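PDB 5A8C: carbohydrate binding family 6 from Clostridium thermocellum, which probably releases alpha-L-arabinofuranose units from arabinose-bearing polysaccharides as a family 43 glycoside hydrolase built on a five-bladed beta-propeller. Local coordinates for residues T37-A42 / V280-N284; M204-R208 / I237-M241. The contacts are given in a common frame with arbitrary orientation. Where two conformers were deposited one is given. Numbering follows the deposited sequence.

Interaction 1: residues T37-A42 / V280-N284; sequences TADPAA and VVYHN
Strands 40-42 and 280-284 come from the first and last blades, neighbours where the propeller ring closes. Their axes approach to 6.5 Å, N-to-C directions 161° apart, and CA atoms pair Ala38 with His283 (5.5 Å) and Pro40 with Tyr282 (5.9 Å). Segment 37-42 is extended except at Asp39, whose left-handed backbone (phi 56°, psi 49°) turns a corner. That turn presents its amide to His283, a p rotamer with chi2 at -125°: Asp39 N donates to His283 ND1 at 3.0 Å, nearly linear and in the ring plane. Ala38 CB sits 3.6 Å from the same ND1. Asp39 (m) places OD1 3.3 Å from His283 CE1, while OD2 is hydrogen-bonded to Ser54 OG and to a bound Tris molecule, consistent with an active-site pocket. One residue on, the C-gamma endo ring of Pro40 lies against the opposing backbone, CG 3.4 Å from Tyr282 N, and its CB meets CG2 of Val281 (m) at 3.8 Å. The CA-to-CB bond of Tyr282 points away, and its OH hydrogen-bonds Asp304. Residues 40-42 run beside strand 48-56; Thr37, before the corner, hydrogen-bonds Arg299 (backbone) and Val301 N (OG1) towards the last blade, where strand 277-284 lies between strands 270-274 and 300-306.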
ATOM      1  N   THR A  37      -0.053  12.373   4.837  1.00  5.99           N
ATOM      2  CA  THR A  37      -0.314  10.937   4.698  1.00  6.30           C
ATOM      3  C   THR A  37       0.056  10.489   3.305  1.00  5.70           C
ATOM      4  O   THR A  37      -0.114  11.206   2.313  1.00  6.28           O
ATOM      5  CB  THR A  37      -1.837  10.645   4.917  1.00  7.13           C
ATOM      6  OG1 THR A  37      -2.674  11.458   4.108  1.00  7.31           O
ATOM      7  CG2 THR A  37      -2.196  10.801   6.395  1.00  7.47           C
ATOM      8  N   ALA A  38       0.533   9.232   3.207  1.00  5.45           N
ATOM      9  CA  ALA A  38       1.011   8.686   1.939  1.00  5.29           C
ATOM     10  C   ALA A  38       0.782   7.170   1.896  1.00  4.72           C
ATOM     11  O   ALA A  38       0.480   6.526   2.912  1.00  5.47           O
ATOM     12  CB  ALA A  38       2.502   8.950   1.763  1.00  6.15           C
ATOM     13  N   ASP A  39       0.919   6.631   0.698  1.00  4.76           N
ATOM     14  CA  ASP A  39       1.017   5.143   0.545  1.00  4.74           C
ATOM     15  C   ASP A  39      -0.159   4.400   1.152  1.00  4.66           C
ATOM     16  O   ASP A  39       0.004   3.463   1.938  1.00  5.43           O
ATOM     17  CB  ASP A  39       2.321   4.620   1.168  1.00  5.25           C
ATOM     18  CG  ASP A  39       3.534   5.407   0.776  1.00  5.04           C
ATOM     19  OD1 ASP A  39       3.657   5.815  -0.385  1.00  5.35           O
ATOM     20  OD2 ASP A  39       4.431   5.552   1.691  1.00  5.89           O
ATOM     21  N   PRO A  40      -1.393   4.823   0.840  1.00  4.88           N
ATOM     22  CA  PRO A  40      -2.546   4.237   1.521  1.00  4.93           C
ATOM     23  C   PRO A  40      -2.782   2.761   1.253  1.00  4.72           C
ATOM     24  O   PRO A  40      -2.511   2.267   0.129  1.00  5.71           O
ATOM     25  CB  PRO A  40      -3.694   5.068   0.991  1.00  5.90           C
ATOM     26  CG  PRO A  40      -3.258   5.492  -0.382  1.00  5.57           C
ATOM     27  CD  PRO A  40      -1.793   5.794  -0.191  1.00  5.60           C
ATOM     28  N   ALA A  41      -3.405   2.117   2.220  1.00  5.14           N
ATOM     29  CA  ALA A  41      -4.013   0.805   2.075  1.00  5.58           C
ATOM     30  C   ALA A  41      -5.373   0.860   2.767  1.00  5.45           C
ATOM     31  O   ALA A  41      -5.564   1.611   3.712  1.00  8.80           O
ATOM     32  CB  ALA A  41      -3.127  -0.287   2.659  1.00  6.84           C
ATOM     33  N   ALA A  42      -6.310   0.042   2.342  1.00  5.77           N
ATOM     34  CA  ALA A  42      -7.689   0.159   2.824  1.00  6.52           C
ATOM     35  C   ALA A  42      -8.320  -1.170   3.118  1.00  6.41           C
ATOM     36  O   ALA A  42      -8.053  -2.173   2.456  1.00  7.03           O
ATOM     37  CB  ALA A  42      -8.548   0.919   1.827  1.00  8.12           C
ATOM     38  N   VAL A 280      -9.807   3.464  -6.095  1.00  6.06           N
ATOM     39  CA  VAL A 280      -8.345   3.546  -5.897  1.00  6.20           C
ATOM     40  C   VAL A 280      -8.085   4.634  -4.866  1.00  5.99           C
ATOM     41  O   VAL A 280      -8.546   5.781  -5.015  1.00  7.18           O
ATOM     42  CB  VAL A 280      -7.600   3.819  -7.201  1.00  7.50           C
ATOM     43  CG1 VAL A 280      -6.122   3.892  -6.996  1.00  8.89           C
ATOM     44  CG2 VAL A 280      -7.859   2.724  -8.211  1.00 10.62           C
ATOM     45  N   VAL A 281      -7.372   4.271  -3.801  1.00  5.55           N
ATOM     46  CA  VAL A 281      -6.830   5.222  -2.853  1.00  5.61           C
ATOM     47  C   VAL A 281      -5.375   5.442  -3.237  1.00  5.05           C
ATOM     48  O   VAL A 281      -4.680   4.508  -3.631  1.00  5.67           O
ATOM     49  CB  VAL A 281      -7.010   4.753  -1.405  1.00  6.73           C
ATOM     50  CG1 VAL A 281      -8.480   4.807  -0.977  1.00  9.23           C
ATOM     51  CG2 VAL A 281      -6.396   3.458  -1.062  1.00  8.01           C
ATOM     52  N   TYR A 282      -4.907   6.682  -3.121  1.00  5.15           N
ATOM     53  CA  TYR A 282      -3.562   7.035  -3.588  1.00  5.08           C
ATOM     54  C   TYR A 282      -3.108   8.245  -2.860  1.00  4.95           C
ATOM     55  O   TYR A 282      -3.737   8.659  -1.838  1.00  5.79           O
ATOM     56  CB  TYR A 282      -3.538   7.159  -5.121  1.00  5.74           C
ATOM     57  CG  TYR A 282      -4.453   8.215  -5.686  1.00  5.90           C
ATOM     58  CD1 TYR A 282      -5.802   7.955  -5.910  1.00  6.78           C
ATOM     59  CD2 TYR A 282      -3.959   9.457  -6.040  1.00  6.24           C
ATOM     60  CE1 TYR A 282      -6.647   8.919  -6.461  1.00  7.23           C
ATOM     61  CE2 TYR A 282      -4.799  10.405  -6.598  1.00  7.19           C
ATOM     62  CZ  TYR A 282      -6.114  10.118  -6.843  1.00  7.60           C
ATOM     63  OH  TYR A 282      -6.896  11.093  -7.431  1.00  9.57           O
ATOM     64  N   HIS A 283      -2.051   8.901  -3.295  1.00  5.01           N
ATOM     65  CA  HIS A 283      -1.629  10.166  -2.687  1.00  4.96           C
ATOM     66  C   HIS A 283      -1.236  11.179  -3.724  1.00  5.12           C
ATOM     67  O   HIS A 283      -0.868  10.884  -4.873  1.00  5.42           O
ATOM     68  CB  HIS A 283      -0.490   9.974  -1.624  1.00  5.38           C
ATOM     69  CG  HIS A 283       0.819   9.501  -2.163  1.00  5.04           C
ATOM     70  ND1 HIS A 283       1.433   8.384  -1.669  1.00  5.27           N
ATOM     71  CD2 HIS A 283       1.636  10.074  -3.097  1.00  5.29           C
ATOM     72  CE1 HIS A 283       2.556   8.264  -2.319  1.00  5.49           C
ATOM     73  NE2 HIS A 283       2.723   9.245  -3.193  1.00  5.44           N
ATOM     74  N   ASN A 284      -1.285  12.459  -3.305  1.00  5.19           N
ATOM     75  CA  ASN A 284      -0.670  13.529  -4.060  1.00  5.38           C
ATOM     76  C   ASN A 284      -0.097  14.525  -3.076  1.00  5.30           C
ATOM     77  O   ASN A 284       0.165  14.182  -1.919  1.00  5.59           O
ATOM     78  CB  ASN A 284      -1.608  14.130  -5.129  1.00  5.86           C
ATOM     79  CG  ASN A 284      -2.727  14.984  -4.600  1.00  5.89           C
ATOM     80  OD1 ASN A 284      -2.898  15.111  -3.390  1.00  6.80           O
ATOM     81  ND2 ASN A 284      -3.486  15.552  -5.512  1.00  7.45           N
TER

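Interaction 2: residues M204-R208 / I237-M241; sequences MSAPR and IEYMM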
ATOM      1  N   MET A 204       8.738 -12.802  -9.037  1.00  7.79           N
ATOM      2  CA  MET A 204       7.846 -12.382 -10.114  1.00  7.48           C
ATOM      3  C   MET A 204       8.518 -11.285 -10.897  1.00  7.62           C
ATOM      4  O   MET A 204       9.490 -10.681 -10.465  1.00  8.88           O
ATOM      5  CB  MET A 204       6.488 -11.891  -9.565  1.00  8.08           C
ATOM      6  CG  MET A 204       5.673 -12.944  -8.899  1.00  8.88           C
ATOM      7  SD  MET A 204       4.191 -12.367  -8.095  1.00 10.47           S
ATOM      8  CE  MET A 204       3.348 -11.585  -9.468  1.00 13.93           C
ATOM      9  N   SER A 205       7.962 -10.992 -12.065  1.00  8.08           N
ATOM     10  CA  SER A 205       8.471  -9.935 -12.918  0.50  8.11           C
ATOM     11  C   SER A 205       7.316  -9.089 -13.468  1.00  8.09           C
ATOM     12  O   SER A 205       6.268  -9.606 -13.826  1.00  9.14           O
ATOM     13  CB  SER A 205       9.265 -10.499 -14.117  0.50  8.57           C
ATOM     14  OG  SER A 205      10.263 -11.423 -13.755  0.50  9.25           O
ATOM     15  N   ALA A 206       7.550  -7.787 -13.507  1.00  7.78           N
ATOM     16  CA  ALA A 206       6.568  -6.863 -14.104  1.00  7.70           C
ATOM     17  C   ALA A 206       7.338  -5.747 -14.764  1.00  7.63           C
ATOM     18  O   ALA A 206       8.319  -5.252 -14.223  1.00  7.96           O
ATOM     19  CB  ALA A 206       5.623  -6.261 -13.042  1.00  8.56           C
ATOM     20  N   PRO A 207       6.868  -5.270 -15.933  1.00  8.19           N
ATOM     21  CA  PRO A 207       7.613  -4.268 -16.654  1.00  8.70           C
ATOM     22  C   PRO A 207       7.835  -3.013 -15.804  1.00  7.77           C
ATOM     23  O   PRO A 207       6.888  -2.411 -15.280  1.00  8.05           O
ATOM     24  CB  PRO A 207       6.719  -3.974 -17.864  1.00 10.67           C
ATOM     25  CG  PRO A 207       5.872  -5.136 -18.036  1.00 11.46           C
ATOM     26  CD  PRO A 207       5.675  -5.724 -16.696  1.00  9.06           C
ATOM     27  N   ARG A 208       9.079  -2.587 -15.697  1.00  7.59           N
ATOM     28  CA  ARG A 208       9.423  -1.340 -15.070  1.00  7.52           C
ATOM     29  C   ARG A 208       9.019  -1.279 -13.582  1.00  6.88           C
ATOM     30  O   ARG A 208       8.793  -0.193 -13.039  1.00  7.64           O
ATOM     31  CB  ARG A 208       8.876  -0.149 -15.891  1.00  8.50           C
ATOM     32  CG  ARG A 208       9.533  -0.095 -17.272  1.00  9.73           C
ATOM     33  CD  ARG A 208       8.775   0.743 -18.301  1.00 11.71           C
ATOM     34  NE  ARG A 208       7.490   0.149 -18.648  1.00 11.31           N
ATOM     35  CZ  ARG A 208       6.324   0.558 -18.164  1.00 11.12           C
ATOM     36  NH1 ARG A 208       6.232   1.559 -17.286  1.00 11.46           N
ATOM     37  NH2 ARG A 208       5.252  -0.112 -18.530  1.00 12.39           N
ATOM     38  N   ILE A 237       0.783   4.081 -11.823  1.00  5.43           N
ATOM     39  CA  ILE A 237       0.261   2.829 -11.285  1.00  5.61           C
ATOM     40  C   ILE A 237      -0.159   1.982 -12.483  1.00  5.47           C
ATOM     41  O   ILE A 237      -1.044   2.386 -13.250  1.00  6.46           O
ATOM     42  CB  ILE A 237      -0.901   3.035 -10.315  1.00  5.88           C
ATOM     43  CG1 ILE A 237      -0.576   4.019  -9.212  1.00  6.62           C
ATOM     44  CG2 ILE A 237      -1.347   1.676  -9.771  1.00  6.77           C
ATOM     45  CD1 ILE A 237       0.691   3.723  -8.398  1.00  7.00           C
ATOM     46  N   GLU A 238       0.520   0.859 -12.648  1.00  5.96           N
ATOM     47  CA  GLU A 238       0.324  -0.030 -13.788  1.00  6.12           C
ATOM     48  C   GLU A 238      -0.033  -1.403 -13.280  1.00  5.91           C
ATOM     49  O   GLU A 238      -0.049  -1.654 -12.074  1.00  6.08           O
ATOM     50  CB  GLU A 238       1.547  -0.014 -14.691  1.00  7.50           C
ATOM     51  CG  GLU A 238       1.986   1.431 -14.983  1.00  8.07           C
ATOM     52  CD  GLU A 238       2.989   1.630 -16.097  1.00  8.54           C
ATOM     53  OE1 GLU A 238       2.951   0.873 -17.096  1.00 10.58           O
ATOM     54  OE2 GLU A 238       3.782   2.563 -16.016  1.00  9.49           O
ATOM     55  N   TYR A 239      -0.414  -2.323 -14.194  1.00  6.23           N
ATOM     56  CA  TYR A 239      -0.885  -3.610 -13.717  1.00  6.40           C
ATOM     57  C   TYR A 239      -0.779  -4.696 -14.770  1.00  6.66           C
ATOM     58  O   TYR A 239      -0.666  -4.459 -15.972  1.00  6.97           O
ATOM     59  CB  TYR A 239      -2.330  -3.531 -13.173  1.00  6.50           C
ATOM     60  CG  TYR A 239      -3.420  -3.503 -14.228  1.00  6.84           C
ATOM     61  CD1 TYR A 239      -3.531  -2.421 -15.115  1.00  7.62           C
ATOM     62  CD2 TYR A 239      -4.323  -4.526 -14.361  1.00  6.91           C
ATOM     63  CE1 TYR A 239      -4.502  -2.398 -16.084  1.00  7.84           C
ATOM     64  CE2 TYR A 239      -5.314  -4.517 -15.336  1.00  7.86           C
ATOM     65  CZ  TYR A 239      -5.412  -3.420 -16.171  1.00  7.69           C
ATOM     66  OH  TYR A 239      -6.371  -3.457 -17.162  1.00  8.98           O
ATOM     67  N   MET A 240      -0.871  -5.911 -14.218  1.00  6.85           N
ATOM     68  CA  MET A 240      -0.908  -7.163 -14.958  1.00  6.93           C
ATOM     69  C   MET A 240      -2.070  -8.004 -14.481  1.00  6.43           C
ATOM     70  O   MET A 240      -2.513  -7.847 -13.334  1.00  7.12           O
ATOM     71  CB  MET A 240       0.370  -7.965 -14.760  1.00  7.83           C
ATOM     72  CG  MET A 240       1.669  -7.218 -14.934  1.00  8.81           C
ATOM     73  SD  MET A 240       3.131  -8.273 -14.872  1.00 10.11           S
ATOM     74  CE  MET A 240       3.113  -8.899 -13.276  1.00 10.96           C
ATOM     75  N   MET A 241      -2.516  -8.951 -15.297  1.00  6.74           N
ATOM     76  CA  MET A 241      -3.574  -9.884 -14.932  1.00  6.97           C
ATOM     77  C   MET A 241      -3.120 -11.308 -15.156  1.00  7.29           C
ATOM     78  O   MET A 241      -2.333 -11.590 -16.086  1.00  8.04           O
ATOM     79  CB  MET A 241      -4.841  -9.645 -15.764  1.00  8.07           C
ATOM     80  CG  MET A 241      -5.541  -8.353 -15.408  1.00  8.35           C
ATOM     81  SD  MET A 241      -6.867  -7.888 -16.540  1.00  9.56           S
ATOM     82  CE  MET A 241      -8.055  -9.141 -16.149  1.00 10.73           C
TER
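A two-pronged salt bridge ties the end of the loop 204-208 to the strand 237-241. Arg208 NH1 donates to Glu238 OE2 and Arg208 NH2 to Glu238 OE1, both at 2.9 Å, so the carboxylate meets the guanidinium edge-on with both oxygens engaged. Glu238 is further held by Tyr251 at OE1 and Ser228 at OE2, which fixes the acid within its own sheet. Arg208 adopts a left-handed backbone (phi 62°, psi 25°), and its side chain reaches across to the strand. Two residues further along the strand the chemistry turns apolar: Met240 extends its thioether against the loop, with CE 3.6 Å from Ala206 CB and SD 4.0 Å from Pro207 CD. Met240 CE also lies 3.3 Å from the Ser205 carbonyl O. The loop thus lies over the strand through side chains, linking two propeller blades. On one flank Met204 and Ala206 pack on Ile185 of strand 185-190; on the other, strand 237-242 runs between strands 221-228 and 250-256, antiparallel to both.

In the fold
Both contacts join neighbouring blades rather than strands of one sheet: interaction 1 the first and last, where the ring closes; interaction 2 blades that follow one another in the chain. Interaction 2 is nested along the chain within the loop closed by interaction 1. Interaction 1 lies about 7 Å from the centre of the chain, is almost wholly buried and borders the pocket holding Tris, with calcium about 6 Å from the Asp39 side chain. Interaction 2 sits about 15 Å from that centre and is only partly buried. Interaction 1 combines one amide-to-imidazole hydrogen bond with proline and valine packing; interaction 2 combines a bidentate salt bridge with packing of a buried methionine. Their centres are 19 Å apart, and they do not touch.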